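Local coordinates for Alpha/beta hydrolase (Pseudomonas aeruginosa PAO1, PDB 4R1D), which probably hydrolyses lipids as the calcium-binding type VI secretion effector Tle4, which forms a complex with its inhibitor Tli4, at residues S142-V147 against Q536-N540; R263-L268 against L418-H424; W338-A344 against R441-G447. Numbering follows the deposited sequence.

Contact 1 of 3, residues S142-V147 against Q536-N540; sequences SAYNPV and QESYN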
ATOM      1  N   SER A 142      10.686   0.010  12.903  1.00 17.29           N
ATOM      2  CA  SER A 142      12.135   0.232  12.827  1.00 20.14           C
ATOM      3  C   SER A 142      12.501   1.386  11.895  1.00 21.55           C
ATOM      4  O   SER A 142      13.430   2.152  12.162  1.00 19.98           O
ATOM      5  CB  SER A 142      12.849  -1.047  12.376  1.00 22.72           C
ATOM      6  OG  SER A 142      12.488  -1.373  11.041  1.00 30.79           O
ATOM      7  N   ALA A 143      11.781   1.505  10.787  1.00 16.47           N
ATOM      8  CA  ALA A 143      12.105   2.519   9.787  1.00 17.59           C
ATOM      9  C   ALA A 143      11.768   3.936  10.230  1.00 15.44           C
ATOM     10  O   ALA A 143      12.484   4.886   9.874  1.00 13.79           O
ATOM     11  CB  ALA A 143      11.420   2.211   8.467  1.00 19.57           C
ATOM     12  N   TYR A 144      10.691   4.073  11.006  1.00 14.22           N
ATOM     13  CA  TYR A 144      10.127   5.396  11.298  1.00 16.90           C
ATOM     14  C   TYR A 144      10.006   5.816  12.762  1.00 15.50           C
ATOM     15  O   TYR A 144      10.090   7.002  13.058  1.00 16.03           O
ATOM     16  CB  TYR A 144       8.759   5.506  10.657  1.00 13.30           C
ATOM     17  CG  TYR A 144       8.803   5.354   9.156  1.00 15.28           C
ATOM     18  CD1 TYR A 144       9.719   6.068   8.385  1.00 13.45           C
ATOM     19  CD2 TYR A 144       7.947   4.481   8.516  1.00 15.62           C
ATOM     20  CE1 TYR A 144       9.750   5.924   6.996  1.00 15.21           C
ATOM     21  CE2 TYR A 144       7.961   4.337   7.145  1.00 15.23           C
ATOM     22  CZ  TYR A 144       8.864   5.058   6.387  1.00 13.11           C
ATOM     23  OH  TYR A 144       8.851   4.894   5.009  1.00 14.87           O
ATOM     24  N   ASN A 145       9.785   4.876  13.677  1.00 15.47           N
ATOM     25  CA  ASN A 145       9.630   5.270  15.083  1.00 15.10           C
ATOM     26  C   ASN A 145      10.864   5.980  15.689  1.00 14.48           C
ATOM     27  O   ASN A 145      10.714   6.976  16.396  1.00 16.56           O
ATOM     28  CB  ASN A 145       9.165   4.092  15.968  1.00 19.21           C
ATOM     29  CG  ASN A 145       7.646   3.840  15.889  1.00 23.24           C
ATOM     30  OD1 ASN A 145       7.048   3.343  16.839  1.00 18.05           O
ATOM     31  ND2 ASN A 145       7.027   4.201  14.768  1.00 16.41           N
ATOM     32  N   PRO A 146      12.080   5.488  15.388  1.00 15.41           N
ATOM     33  CA  PRO A 146      13.268   6.188  15.900  1.00 17.07           C
ATOM     34  C   PRO A 146      13.345   7.654  15.468  1.00 13.00           C
ATOM     35  O   PRO A 146      13.593   8.509  16.308  1.00 13.27           O
ATOM     36  CB  PRO A 146      14.440   5.373  15.329  1.00 18.78           C
ATOM     37  CG  PRO A 146      13.875   3.997  15.117  1.00 20.85           C
ATOM     38  CD  PRO A 146      12.429   4.238  14.694  1.00 15.09           C
ATOM     39  N   VAL A 147      13.126   7.969  14.196  1.00 14.54           N
ATOM     40  CA  VAL A 147      13.272   9.367  13.789  1.00 12.53           C
ATOM     41  C   VAL A 147      12.140  10.247  14.320  1.00 12.88           C
ATOM     42  O   VAL A 147      12.348  11.415  14.648  1.00 14.68           O
ATOM     43  CB  VAL A 147      13.417   9.517  12.258  1.00 12.65           C
ATOM     44  CG1 VAL A 147      12.105   9.180  11.548  1.00 15.47           C
ATOM     45  CG2 VAL A 147      13.898  10.929  11.899  1.00 17.37           C
ATOM     46  N   GLN A 536      15.193   2.368   2.632  1.00 13.46           N
ATOM     47  CA  GLN A 536      14.186   2.011   3.606  1.00 18.93           C
ATOM     48  C   GLN A 536      14.562   2.537   4.976  1.00 16.51           C
ATOM     49  O   GLN A 536      13.698   2.964   5.746  1.00 18.79           O
ATOM     50  CB  GLN A 536      14.053   0.501   3.693  1.00 21.82           C
ATOM     51  CG  GLN A 536      13.041   0.077   4.729  1.00 28.88           C
ATOM     52  CD  GLN A 536      11.643   0.439   4.306  1.00 27.76           C
ATOM     53  OE1 GLN A 536      11.085   1.457   4.732  1.00 29.28           O
ATOM     54  NE2 GLN A 536      11.062  -0.395   3.446  1.00 31.61           N
ATOM     55  N   GLU A 537      15.859   2.516   5.261  1.00 18.94           N
ATOM     56  CA  GLU A 537      16.361   2.891   6.573  1.00 22.95           C
ATOM     57  C   GLU A 537      16.973   4.292   6.592  1.00 19.52           C
ATOM     58  O   GLU A 537      17.689   4.628   7.521  1.00 16.71           O
ATOM     59  CB  GLU A 537      17.423   1.884   7.033  1.00 27.98           C
ATOM     60  CG  GLU A 537      16.922   0.458   7.170  1.00 31.54           C
ATOM     61  CD  GLU A 537      15.872   0.319   8.248  1.00 32.58           C
ATOM     62  OE1 GLU A 537      16.009   0.985   9.290  1.00 34.53           O
ATOM     63  OE2 GLU A 537      14.900  -0.443   8.061  1.00 33.86           O
ATOM     64  N   SER A 538      16.708   5.100   5.571  1.00 13.87           N
ATOM     65  CA  SER A 538      17.397   6.396   5.447  1.00 15.67           C
ATOM     66  C   SER A 538      17.293   7.282   6.698  1.00 13.03           C
ATOM     67  O   SER A 538      18.259   7.957   7.074  1.00 15.21           O
ATOM     68  CB  SER A 538      16.962   7.153   4.173  1.00 15.29           C
ATOM     69  OG  SER A 538      15.594   7.549   4.206  1.00 14.64           O
ATOM     70  N   TYR A 539      16.134   7.288   7.352  1.00 14.42           N
ATOM     71  CA  TYR A 539      15.943   8.185   8.485  1.00 12.13           C
ATOM     72  C   TYR A 539      16.641   7.685   9.736  1.00 13.85           C
ATOM     73  O   TYR A 539      16.610   8.339  10.775  1.00 14.67           O
ATOM     74  CB  TYR A 539      14.459   8.460   8.756  1.00 12.26           C
ATOM     75  CG  TYR A 539      13.955   9.686   8.038  1.00 13.40           C
ATOM     76  CD1 TYR A 539      14.620  10.916   8.169  1.00 14.15           C
ATOM     77  CD2 TYR A 539      12.839   9.628   7.222  1.00 13.31           C
ATOM     78  CE1 TYR A 539      14.168  12.038   7.525  1.00 13.83           C
ATOM     79  CE2 TYR A 539      12.382  10.759   6.554  1.00 11.50           C
ATOM     80  CZ  TYR A 539      13.056  11.961   6.713  1.00 12.63           C
ATOM     81  OH  TYR A 539      12.603  13.082   6.064  1.00 14.17           O
ATOM     82  N   ASN A 540      17.256   6.512   9.634  1.00 13.22           N
ATOM     83  CA  ASN A 540      18.129   6.039  10.711  1.00 14.77           C
ATOM     84  C   ASN A 540      19.608   6.431  10.520  1.00 16.87           C
ATOM     85  O   ASN A 540      20.474   6.049  11.317  1.00 16.47           O
ATOM     86  CB  ASN A 540      17.964   4.530  10.899  1.00 13.04           C
ATOM     87  CG  ASN A 540      16.588   4.172  11.434  1.00 13.39           C
ATOM     88  OD1 ASN A 540      15.906   3.287  10.907  1.00 18.77           O
ATOM     89  ND2 ASN A 540      16.170   4.872  12.475  1.00 11.93           N
TER
HETATM   90  O   HOH W   1      13.900   5.359   7.365  1.00 15.81           O
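V147 lies over the base of the Y539 side chain: its CG1 comes 3.7 Å from Y539 CB, and V147 CB is equally close, 3.7 Å, to Y539 O. Both CA-to-CB bonds point across the interface. One turn back, A143 fits against Q536, with A143 CB 3.6 Å from Q536 O and 3.8 Å from Q536 OE1, a small methyl that lets the backbones approach to 5.3 Å between A143 CA and E537 CA. The helix is kinked in between. P146 has no N-H to give to S142 O, and V147 N makes no bond to the preceding turn, so A143 O is turned over to a water. Water 1 donates to A143 O and to Q536 O, each at 2.9 Å, and accepts from Y539 N at 3.0 Å, stitching the distorted helix to the loop. In the alpha/beta-hydrolase fold, the loop after the last strand of the parallel sheet normally carries the catalytic histidine; residues 536-540 lie in that position, between strand 515-519 and helix 542-556. Their end is a short 3-10 turn, in which N540 N donates to E537 O at 2.9 Å, and the N540 side chain reaches back to the helix beside P146. Y539 runs on into the core, its OH hydrogen-bonded to T254 O, near the end of strand 250-255, and its ring meeting H430. Y144, whose CB points away from the loop, swings its OH to within 4.1 Å of Q536 OE1 but bonds to G56 N, while E537 OE2 accepts from Q303.

Contact 2 of 3, residues R263-L268 against L418-H424; sequences RALTQL and LSAAGYH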
ATOM      1  N   ARG A 263       3.617  16.851  -2.048  1.00 14.63           N
ATOM      2  CA  ARG A 263       3.550  17.786  -3.161  1.00 13.98           C
ATOM      3  C   ARG A 263       2.145  17.883  -3.745  1.00 14.28           C
ATOM      4  O   ARG A 263       1.689  18.966  -4.083  1.00 14.78           O
ATOM      5  CB  ARG A 263       4.587  17.434  -4.225  1.00 16.31           C
ATOM      6  CG  ARG A 263       6.017  17.786  -3.798  1.00 15.35           C
ATOM      7  CD  ARG A 263       7.047  17.165  -4.733  1.00 16.76           C
ATOM      8  NE  ARG A 263       6.854  17.663  -6.095  1.00 17.09           N
ATOM      9  CZ  ARG A 263       7.206  17.011  -7.200  1.00 17.93           C
ATOM     10  NH1 ARG A 263       7.778  15.809  -7.134  1.00 15.86           N
ATOM     11  NH2 ARG A 263       6.977  17.569  -8.387  1.00 19.68           N
ATOM     12  N   ALA A 264       1.459  16.747  -3.866  1.00 13.25           N
ATOM     13  CA  ALA A 264       0.064  16.765  -4.282  1.00 13.79           C
ATOM     14  C   ALA A 264      -0.749  17.653  -3.340  1.00 16.71           C
ATOM     15  O   ALA A 264      -1.570  18.450  -3.779  1.00 15.79           O
ATOM     16  CB  ALA A 264      -0.503  15.348  -4.325  1.00 13.60           C
ATOM     17  N   LEU A 265      -0.495  17.521  -2.041  1.00 13.36           N
ATOM     18  CA  LEU A 265      -1.191  18.309  -1.025  1.00 14.05           C
ATOM     19  C   LEU A 265      -0.949  19.818  -1.136  1.00 18.13           C
ATOM     20  O   LEU A 265      -1.899  20.603  -1.172  1.00 16.17           O
ATOM     21  CB  LEU A 265      -0.786  17.833   0.374  1.00 15.60           C
ATOM     22  CG  LEU A 265      -1.378  18.623   1.548  1.00 15.90           C
ATOM     23  CD1 LEU A 265      -2.904  18.652   1.517  1.00 19.03           C
ATOM     24  CD2 LEU A 265      -0.884  18.028   2.857  1.00 17.01           C
ATOM     25  N   THR A 266       0.319  20.230  -1.201  1.00 12.26           N
ATOM     26  CA  THR A 266       0.633  21.658  -1.218  1.00 16.65           C
ATOM     27  C   THR A 266       0.618  22.310  -2.600  1.00 16.64           C
ATOM     28  O   THR A 266       0.373  23.511  -2.699  1.00 18.21           O
ATOM     29  CB  THR A 266       1.983  21.990  -0.552  1.00 15.97           C
ATOM     30  OG1 THR A 266       3.062  21.468  -1.332  1.00 13.98           O
ATOM     31  CG2 THR A 266       2.044  21.429   0.874  1.00 17.12           C
ATOM     32  N   GLN A 267       0.868  21.525  -3.649  1.00 16.00           N
ATOM     33  CA  GLN A 267       1.056  22.067  -4.994  1.00 20.33           C
ATOM     34  C   GLN A 267      -0.145  21.944  -5.942  1.00 18.93           C
ATOM     35  O   GLN A 267      -0.264  22.729  -6.891  1.00 20.24           O
ATOM     36  CB  GLN A 267       2.303  21.454  -5.647  1.00 15.78           C
ATOM     37  CG  GLN A 267       3.575  21.606  -4.844  1.00 16.70           C
ATOM     38  CD  GLN A 267       3.811  23.031  -4.397  1.00 21.17           C
ATOM     39  OE1 GLN A 267       3.644  23.361  -3.216  1.00 19.02           O
ATOM     40  NE2 GLN A 267       4.202  23.893  -5.338  1.00 17.26           N
ATOM     41  N   LEU A 268      -1.027  20.977  -5.691  1.00 15.36           N
ATOM     42  CA  LEU A 268      -2.208  20.781  -6.527  1.00 18.45           C
ATOM     43  C   LEU A 268      -3.477  21.312  -5.876  1.00 22.58           C
ATOM     44  O   LEU A 268      -4.552  21.232  -6.453  1.00 25.83           O
ATOM     45  CB  LEU A 268      -2.385  19.300  -6.857  1.00 18.91           C
ATOM     46  CG  LEU A 268      -1.183  18.667  -7.556  1.00 20.04           C
ATOM     47  CD1 LEU A 268      -1.523  17.232  -7.945  1.00 19.10           C
ATOM     48  CD2 LEU A 268      -0.786  19.482  -8.771  1.00 22.50           C
ATOM     49  N   LEU A 418       2.039  17.017 -11.327  1.00 17.37           N
ATOM     50  CA  LEU A 418       3.047  17.213 -10.290  1.00 20.23           C
ATOM     51  C   LEU A 418       4.278  17.925 -10.829  1.00 20.26           C
ATOM     52  O   LEU A 418       4.808  18.814 -10.182  1.00 18.94           O
ATOM     53  CB  LEU A 418       3.472  15.885  -9.659  1.00 24.07           C
ATOM     54  CG  LEU A 418       2.786  15.316  -8.413  1.00 27.82           C
ATOM     55  CD1 LEU A 418       3.623  14.135  -7.893  1.00 25.77           C
ATOM     56  CD2 LEU A 418       2.595  16.351  -7.310  1.00 22.09           C
ATOM     57  N   SER A 419       4.751  17.511 -12.002  1.00 17.56           N
ATOM     58  CA  SER A 419       5.920  18.142 -12.600  1.00 19.94           C
ATOM     59  C   SER A 419       5.708  19.649 -12.774  1.00 23.64           C
ATOM     60  O   SER A 419       6.547  20.461 -12.359  1.00 22.64           O
ATOM     61  CB  SER A 419       6.237  17.483 -13.947  1.00 21.77           C
ATOM     62  OG  SER A 419       7.383  18.060 -14.547  1.00 22.64           O
ATOM     63  N   ALA A 420       4.585  20.016 -13.385  1.00 18.02           N
ATOM     64  CA  ALA A 420       4.272  21.427 -13.650  1.00 23.09           C
ATOM     65  C   ALA A 420       4.109  22.226 -12.359  1.00 25.32           C
ATOM     66  O   ALA A 420       4.522  23.386 -12.277  1.00 24.28           O
ATOM     67  CB  ALA A 420       3.009  21.547 -14.507  1.00 22.84           C
ATOM     68  N   ALA A 421       3.526  21.592 -11.346  1.00 18.58           N
ATOM     69  CA  ALA A 421       3.224  22.260 -10.082  1.00 22.22           C
ATOM     70  C   ALA A 421       4.445  22.413  -9.175  1.00 21.53           C
ATOM     71  O   ALA A 421       4.435  23.218  -8.243  1.00 21.88           O
ATOM     72  CB  ALA A 421       2.101  21.524  -9.352  1.00 18.10           C
ATOM     73  N   GLY A 422       5.495  21.639  -9.441  1.00 19.64           N
ATOM     74  CA  GLY A 422       6.755  21.795  -8.730  1.00 19.97           C
ATOM     75  C   GLY A 422       6.751  21.455  -7.240  1.00 17.29           C
ATOM     76  O   GLY A 422       6.159  20.459  -6.814  1.00 16.86           O
ATOM     77  N   TYR A 423       7.433  22.291  -6.459  1.00 15.05           N
ATOM     78  CA  TYR A 423       7.702  22.026  -5.047  1.00 18.84           C
ATOM     79  C   TYR A 423       7.312  23.239  -4.215  1.00 20.31           C
ATOM     80  O   TYR A 423       7.385  24.374  -4.691  1.00 17.71           O
ATOM     81  CB  TYR A 423       9.199  21.714  -4.835  1.00 15.55           C
ATOM     82  CG  TYR A 423       9.674  20.536  -5.663  1.00 16.15           C
ATOM     83  CD1 TYR A 423       9.950  20.685  -7.017  1.00 18.41           C
ATOM     84  CD2 TYR A 423       9.795  19.266  -5.103  1.00 14.97           C
ATOM     85  CE1 TYR A 423      10.354  19.602  -7.792  1.00 17.22           C
ATOM     86  CE2 TYR A 423      10.207  18.178  -5.862  1.00 16.17           C
ATOM     87  CZ  TYR A 423      10.477  18.349  -7.198  1.00 17.32           C
ATOM     88  OH  TYR A 423      10.867  17.271  -7.940  1.00 18.77           O
ATOM     89  N   HIS A 424       6.920  22.991  -2.969  1.00 16.73           N
ATOM     90  CA  HIS A 424       6.682  24.054  -2.005  1.00 17.50           C
ATOM     91  C   HIS A 424       7.885  25.010  -1.989  1.00 18.51           C
ATOM     92  O   HIS A 424       9.031  24.584  -2.108  1.00 14.75           O
ATOM     93  CB  HIS A 424       6.456  23.424  -0.625  1.00 16.18           C
ATOM     94  CG  HIS A 424       5.938  24.381   0.400  1.00 15.32           C
ATOM     95  ND1 HIS A 424       6.718  25.377   0.948  1.00 15.73           N
ATOM     96  CD2 HIS A 424       4.720  24.489   0.985  1.00 16.03           C
ATOM     97  CE1 HIS A 424       6.002  26.062   1.821  1.00 15.49           C
ATOM     98  NE2 HIS A 424       4.788  25.538   1.870  1.00 18.60           N
TER
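R263 sets its rotamer (chi1 m, chi2 t, chi3 p) so that the chain extends from helix 258-267 and then bends, laying the guanidinium flat on Y423: the planes differ by 18° and R263 CZ sits 3.8 Å from the ring centroid, a cation-pi stack. In the guanidinium plane, R263 NE donates to G422 O at 3.0 Å, with a weak second bond from R263 NH2 to G422 O at 3.4 Å. Q267 folds up (m, m), and T266, in p, donates OG1 to Q267 OE1 at 2.7 Å. That fixes the amide so that Q267 NE2 meets A421 O at 3.0 Å, almost linearly. Beneath, L268 CD2 touches A421 CB at 3.6 Å, and L418 CD2 lies 3.8 Å from R263 CB. G422, with positive phi, turns the chain out of helix 400-421 toward strand 427-432. Carbonyls left over where that helix ends are thus met by side-chain donors, and the buried guanidinium is met here by a carbonyl and an aromatic face, with no carboxylate from either segment.

Contact 3 of 3, residues W338-A344 against R441-G447; sequences WLFLCDA and RDLIWKG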
ATOM      1  N   TRP A 338      16.483   4.747 -19.961  1.00 16.26           N
ATOM      2  CA  TRP A 338      16.951   4.007 -18.799  1.00 17.46           C
ATOM      3  C   TRP A 338      16.794   2.505 -18.982  1.00 17.46           C
ATOM      4  O   TRP A 338      17.240   1.724 -18.161  1.00 17.35           O
ATOM      5  CB  TRP A 338      16.212   4.475 -17.544  1.00 16.05           C
ATOM      6  CG  TRP A 338      14.705   4.494 -17.652  1.00 18.58           C
ATOM      7  CD1 TRP A 338      13.923   5.565 -17.979  1.00 17.01           C
ATOM      8  CD2 TRP A 338      13.807   3.406 -17.398  1.00 14.77           C
ATOM      9  NE1 TRP A 338      12.595   5.209 -17.945  1.00 15.43           N
ATOM     10  CE2 TRP A 338      12.499   3.888 -17.602  1.00 17.20           C
ATOM     11  CE3 TRP A 338      13.985   2.070 -17.028  1.00 15.26           C
ATOM     12  CZ2 TRP A 338      11.365   3.080 -17.437  1.00 17.41           C
ATOM     13  CZ3 TRP A 338      12.857   1.266 -16.872  1.00 18.25           C
ATOM     14  CH2 TRP A 338      11.568   1.780 -17.076  1.00 16.67           C
ATOM     15  N   LEU A 339      16.155   2.094 -20.073  1.00 15.43           N
ATOM     16  CA  LEU A 339      15.930   0.682 -20.314  1.00 16.05           C
ATOM     17  C   LEU A 339      16.693   0.328 -21.566  1.00 18.63           C
ATOM     18  O   LEU A 339      16.358   0.808 -22.647  1.00 16.51           O
ATOM     19  CB  LEU A 339      14.442   0.398 -20.528  1.00 15.09           C
ATOM     20  CG  LEU A 339      14.076  -1.036 -20.937  1.00 17.56           C
ATOM     21  CD1 LEU A 339      14.437  -2.046 -19.853  1.00 16.90           C
ATOM     22  CD2 LEU A 339      12.590  -1.161 -21.284  1.00 18.18           C
ATOM     23  N   PHE A 340      17.718  -0.496 -21.412  1.00 17.47           N
ATOM     24  CA  PHE A 340      18.662  -0.750 -22.499  1.00 19.87           C
ATOM     25  C   PHE A 340      18.672  -2.205 -22.939  1.00 20.29           C
ATOM     26  O   PHE A 340      18.810  -3.115 -22.124  1.00 18.99           O
ATOM     27  CB  PHE A 340      20.078  -0.346 -22.075  1.00 20.40           C
ATOM     28  CG  PHE A 340      20.183   1.063 -21.574  1.00 20.60           C
ATOM     29  CD1 PHE A 340      20.329   2.120 -22.459  1.00 20.87           C
ATOM     30  CD2 PHE A 340      20.129   1.334 -20.215  1.00 17.48           C
ATOM     31  CE1 PHE A 340      20.434   3.417 -22.004  1.00 22.27           C
ATOM     32  CE2 PHE A 340      20.230   2.625 -19.745  1.00 20.88           C
ATOM     33  CZ  PHE A 340      20.387   3.680 -20.642  1.00 21.93           C
ATOM     34  N   LEU A 341      18.553  -2.422 -24.247  1.00 18.72           N
ATOM     35  CA  LEU A 341      18.661  -3.750 -24.813  1.00 16.54           C
ATOM     36  C   LEU A 341      20.044  -3.864 -25.449  1.00 26.60           C
ATOM     37  O   LEU A 341      20.329  -3.178 -26.429  1.00 22.46           O
ATOM     38  CB  LEU A 341      17.576  -3.956 -25.869  1.00 21.72           C
ATOM     39  CG  LEU A 341      16.181  -4.434 -25.434  1.00 28.57           C
ATOM     40  CD1 LEU A 341      15.739  -3.906 -24.068  1.00 19.92           C
ATOM     41  CD2 LEU A 341      15.144  -4.122 -26.505  1.00 24.19           C
ATOM     42  N   CYS A 342      20.896  -4.717 -24.883  1.00 22.06           N
ATOM     43  CA  CYS A 342      22.307  -4.790 -25.280  1.00 23.99           C
ATOM     44  C   CYS A 342      22.683  -6.185 -25.749  1.00 24.79           C
ATOM     45  O   CYS A 342      22.013  -7.166 -25.415  1.00 23.21           O
ATOM     46  CB  CYS A 342      23.210  -4.425 -24.099  1.00 23.37           C
ATOM     47  SG  CYS A 342      22.940  -2.778 -23.419  1.00 24.97           S
ATOM     48  N   ASP A 343      23.770  -6.276 -26.512  1.00 26.54           N
ATOM     49  CA  ASP A 343      24.277  -7.570 -26.939  1.00 26.54           C
ATOM     50  C   ASP A 343      25.244  -8.141 -25.895  1.00 31.75           C
ATOM     51  O   ASP A 343      25.485  -7.520 -24.853  1.00 28.12           O
ATOM     52  CB  ASP A 343      24.937  -7.479 -28.326  1.00 28.90           C
ATOM     53  CG  ASP A 343      26.172  -6.580 -28.348  1.00 33.05           C
ATOM     54  OD1 ASP A 343      26.817  -6.377 -27.296  1.00 29.38           O
ATOM     55  OD2 ASP A 343      26.517  -6.082 -29.441  1.00 34.32           O
ATOM     56  N   ALA A 344      25.794  -9.318 -26.186  1.00 29.84           N
ATOM     57  CA  ALA A 344      26.709 -10.006 -25.273  1.00 33.65           C
ATOM     58  C   ALA A 344      27.921  -9.163 -24.872  1.00 38.16           C
ATOM     59  O   ALA A 344      28.482  -9.356 -23.795  1.00 40.31           O
ATOM     60  CB  ALA A 344      27.160 -11.334 -25.874  1.00 37.62           C
ATOM     61  N   ARG A 441      19.598   1.426 -11.754  1.00 19.40           N
ATOM     62  CA  ARG A 441      19.540   2.721 -12.415  1.00 18.01           C
ATOM     63  C   ARG A 441      19.587   2.565 -13.939  1.00 16.97           C
ATOM     64  O   ARG A 441      18.866   3.251 -14.662  1.00 15.11           O
ATOM     65  CB  ARG A 441      20.670   3.614 -11.910  1.00 17.73           C
ATOM     66  CG  ARG A 441      20.621   5.029 -12.455  1.00 12.74           C
ATOM     67  CD  ARG A 441      21.527   5.201 -13.695  1.00 19.04           C
ATOM     68  NE  ARG A 441      21.426   6.563 -14.190  1.00 18.76           N
ATOM     69  CZ  ARG A 441      22.417   7.256 -14.752  1.00 19.95           C
ATOM     70  NH1 ARG A 441      23.623   6.722 -14.905  1.00 16.68           N
ATOM     71  NH2 ARG A 441      22.189   8.497 -15.142  1.00 17.97           N
ATOM     72  N   ASP A 442      20.453   1.681 -14.421  1.00 19.95           N
ATOM     73  CA  ASP A 442      20.399   1.263 -15.815  1.00 17.86           C
ATOM     74  C   ASP A 442      19.769  -0.102 -15.831  1.00 18.68           C
ATOM     75  O   ASP A 442      20.308  -1.044 -15.249  1.00 24.96           O
ATOM     76  CB  ASP A 442      21.796   1.178 -16.443  1.00 18.74           C
ATOM     77  CG  ASP A 442      22.452   2.531 -16.582  1.00 21.99           C
ATOM     78  OD1 ASP A 442      21.721   3.533 -16.710  1.00 23.23           O
ATOM     79  OD2 ASP A 442      23.699   2.603 -16.569  1.00 24.11           O
ATOM     80  N   LEU A 443      18.614  -0.209 -16.472  1.00 16.77           N
ATOM     81  CA  LEU A 443      17.908  -1.463 -16.518  1.00 17.33           C
ATOM     82  C   LEU A 443      18.335  -2.102 -17.827  1.00 21.35           C
ATOM     83  O   LEU A 443      17.963  -1.630 -18.896  1.00 18.40           O
ATOM     84  CB  LEU A 443      16.403  -1.219 -16.492  1.00 16.82           C
ATOM     85  CG  LEU A 443      15.512  -2.366 -16.010  1.00 17.47           C
ATOM     86  CD1 LEU A 443      15.848  -3.650 -16.751  1.00 21.03           C
ATOM     87  CD2 LEU A 443      15.674  -2.556 -14.520  1.00 20.13           C
ATOM     88  N   ILE A 444      19.123  -3.166 -17.737  1.00 16.97           N
ATOM     89  CA  ILE A 444      19.749  -3.752 -18.922  1.00 18.15           C
ATOM     90  C   ILE A 444      19.317  -5.184 -19.192  1.00 19.13           C
ATOM     91  O   ILE A 444      19.448  -6.053 -18.340  1.00 19.22           O
ATOM     92  CB  ILE A 444      21.281  -3.750 -18.789  1.00 18.50           C
ATOM     93  CG1 ILE A 444      21.803  -2.324 -18.594  1.00 21.11           C
ATOM     94  CG2 ILE A 444      21.921  -4.415 -20.012  1.00 20.10           C
ATOM     95  CD1 ILE A 444      23.141  -2.275 -17.830  1.00 22.70           C
ATOM     96  N   TRP A 445      18.800  -5.422 -20.395  1.00 15.74           N
ATOM     97  CA  TRP A 445      18.543  -6.771 -20.868  1.00 14.89           C
ATOM     98  C   TRP A 445      19.717  -7.090 -21.774  1.00 22.81           C
ATOM     99  O   TRP A 445      19.889  -6.447 -22.811  1.00 22.20           O
ATOM    100  CB  TRP A 445      17.288  -6.811 -21.729  1.00 18.51           C
ATOM    101  CG  TRP A 445      15.969  -6.863 -21.008  1.00 18.35           C
ATOM    102  CD1 TRP A 445      15.076  -5.833 -20.850  1.00 23.05           C
ATOM    103  CD2 TRP A 445      15.363  -8.013 -20.413  1.00 19.56           C
ATOM    104  NE1 TRP A 445      13.960  -6.274 -20.178  1.00 19.42           N
ATOM    105  CE2 TRP A 445      14.112  -7.607 -19.898  1.00 19.76           C
ATOM    106  CE3 TRP A 445      15.753  -9.346 -20.263  1.00 17.28           C
ATOM    107  CZ2 TRP A 445      13.255  -8.486 -19.238  1.00 16.75           C
ATOM    108  CZ3 TRP A 445      14.900 -10.218 -19.609  1.00 20.22           C
ATOM    109  CH2 TRP A 445      13.669  -9.780 -19.094  1.00 20.62           C
ATOM    110  N   LYS A 446      20.523  -8.066 -21.387  1.00 20.63           N
ATOM    111  CA  LYS A 446      21.702  -8.417 -22.168  1.00 22.93           C
ATOM    112  C   LYS A 446      21.496  -9.774 -22.827  1.00 23.81           C
ATOM    113  O   LYS A 446      21.156 -10.749 -22.162  1.00 23.13           O
ATOM    114  CB  LYS A 446      22.931  -8.431 -21.261  1.00 23.36           C
ATOM    115  CG  LYS A 446      24.224  -8.754 -21.974  1.00 28.88           C
ATOM    116  CD  LYS A 446      25.374  -8.868 -20.992  1.00 31.51           C
ATOM    117  CE  LYS A 446      25.940  -7.510 -20.641  1.00 39.58           C
ATOM    118  NZ  LYS A 446      27.301  -7.633 -20.036  1.00 52.04           N
ATOM    119  N   GLY A 447      21.674  -9.834 -24.145  1.00 23.81           N
ATOM    120  CA  GLY A 447      21.450 -11.067 -24.875  1.00 21.59           C
ATOM    121  C   GLY A 447      20.886 -10.816 -26.263  1.00 22.44           C
ATOM    122  O   GLY A 447      20.801  -9.672 -26.698  1.00 25.55           O
TER
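R441 enters the pairing with its side chain turned off to D503, so its main role here is backbone: R441 O is 4.1 Å from W338 CB. D442 follows, its carboxylate held by a salt bridge to R333 and its OD1 3.5 Å from F340 CE2. Regular pairing starts at L443, where L443 N donates to W338 O at 2.9 Å and L443 O accepts from F340 N at 2.8 Å; its side chain meets L339, CD1 to CD1 at 3.8 Å, on the face packed by Y291 of helix 289-296. I444 turns its own N-H and carbonyl edge toward V479 of the next strand, while its CG2 lies 3.9 Å from C342 SG on the other face. The two strands are parallel, 18° between their directions, and form the middle pair of a small mixed sheet apart from the parallel hydrolase sheet. They come from excursions of the chain before and after strand 427-432 of that sheet. On the outer side of strand 339-342, W338 and L339 both face Y359 in a classic beta bulge. W445 continues the alternation: W445 N donates to F340 O at 2.9 Å and W445 O accepts from C342 N at 2.9 Å. W445 CD1 packs against both L339 CD1, at 4.0 Å, and L341 CD1, at 3.8 Å, and NE1 bonds to Y291 OH. K446 runs beside D343, CG 3.4 Å from D343 O. G447 closes the run by donating N to C342 O at 3.0 Å, with a phi of 145° that a side chain would tolerate poorly.

Overall arrangement
Contacts 1 and 2 both belong to the parallel-sheet hydrolase core, whereas contact 3 sits in the accessory sheet, about 33 Å from either between centres. Strand 250-255 connects the first two: its residues touch Y539 of contact 1, and it leads directly into helix 258-267 of contact 2, the strand-turn-helix unit where this fold usually carries its nucleophile. Even so, the nearest atoms of contacts 1 and 2 are about 13 Å apart. Contact 1 is closest to the metal: the V147 side chain lies about 10 Å from that of E152, a calcium ligand further along the same helix. Along the chain, contacts 2 and 3 interleave, and both nest inside the loop closed by contact 1.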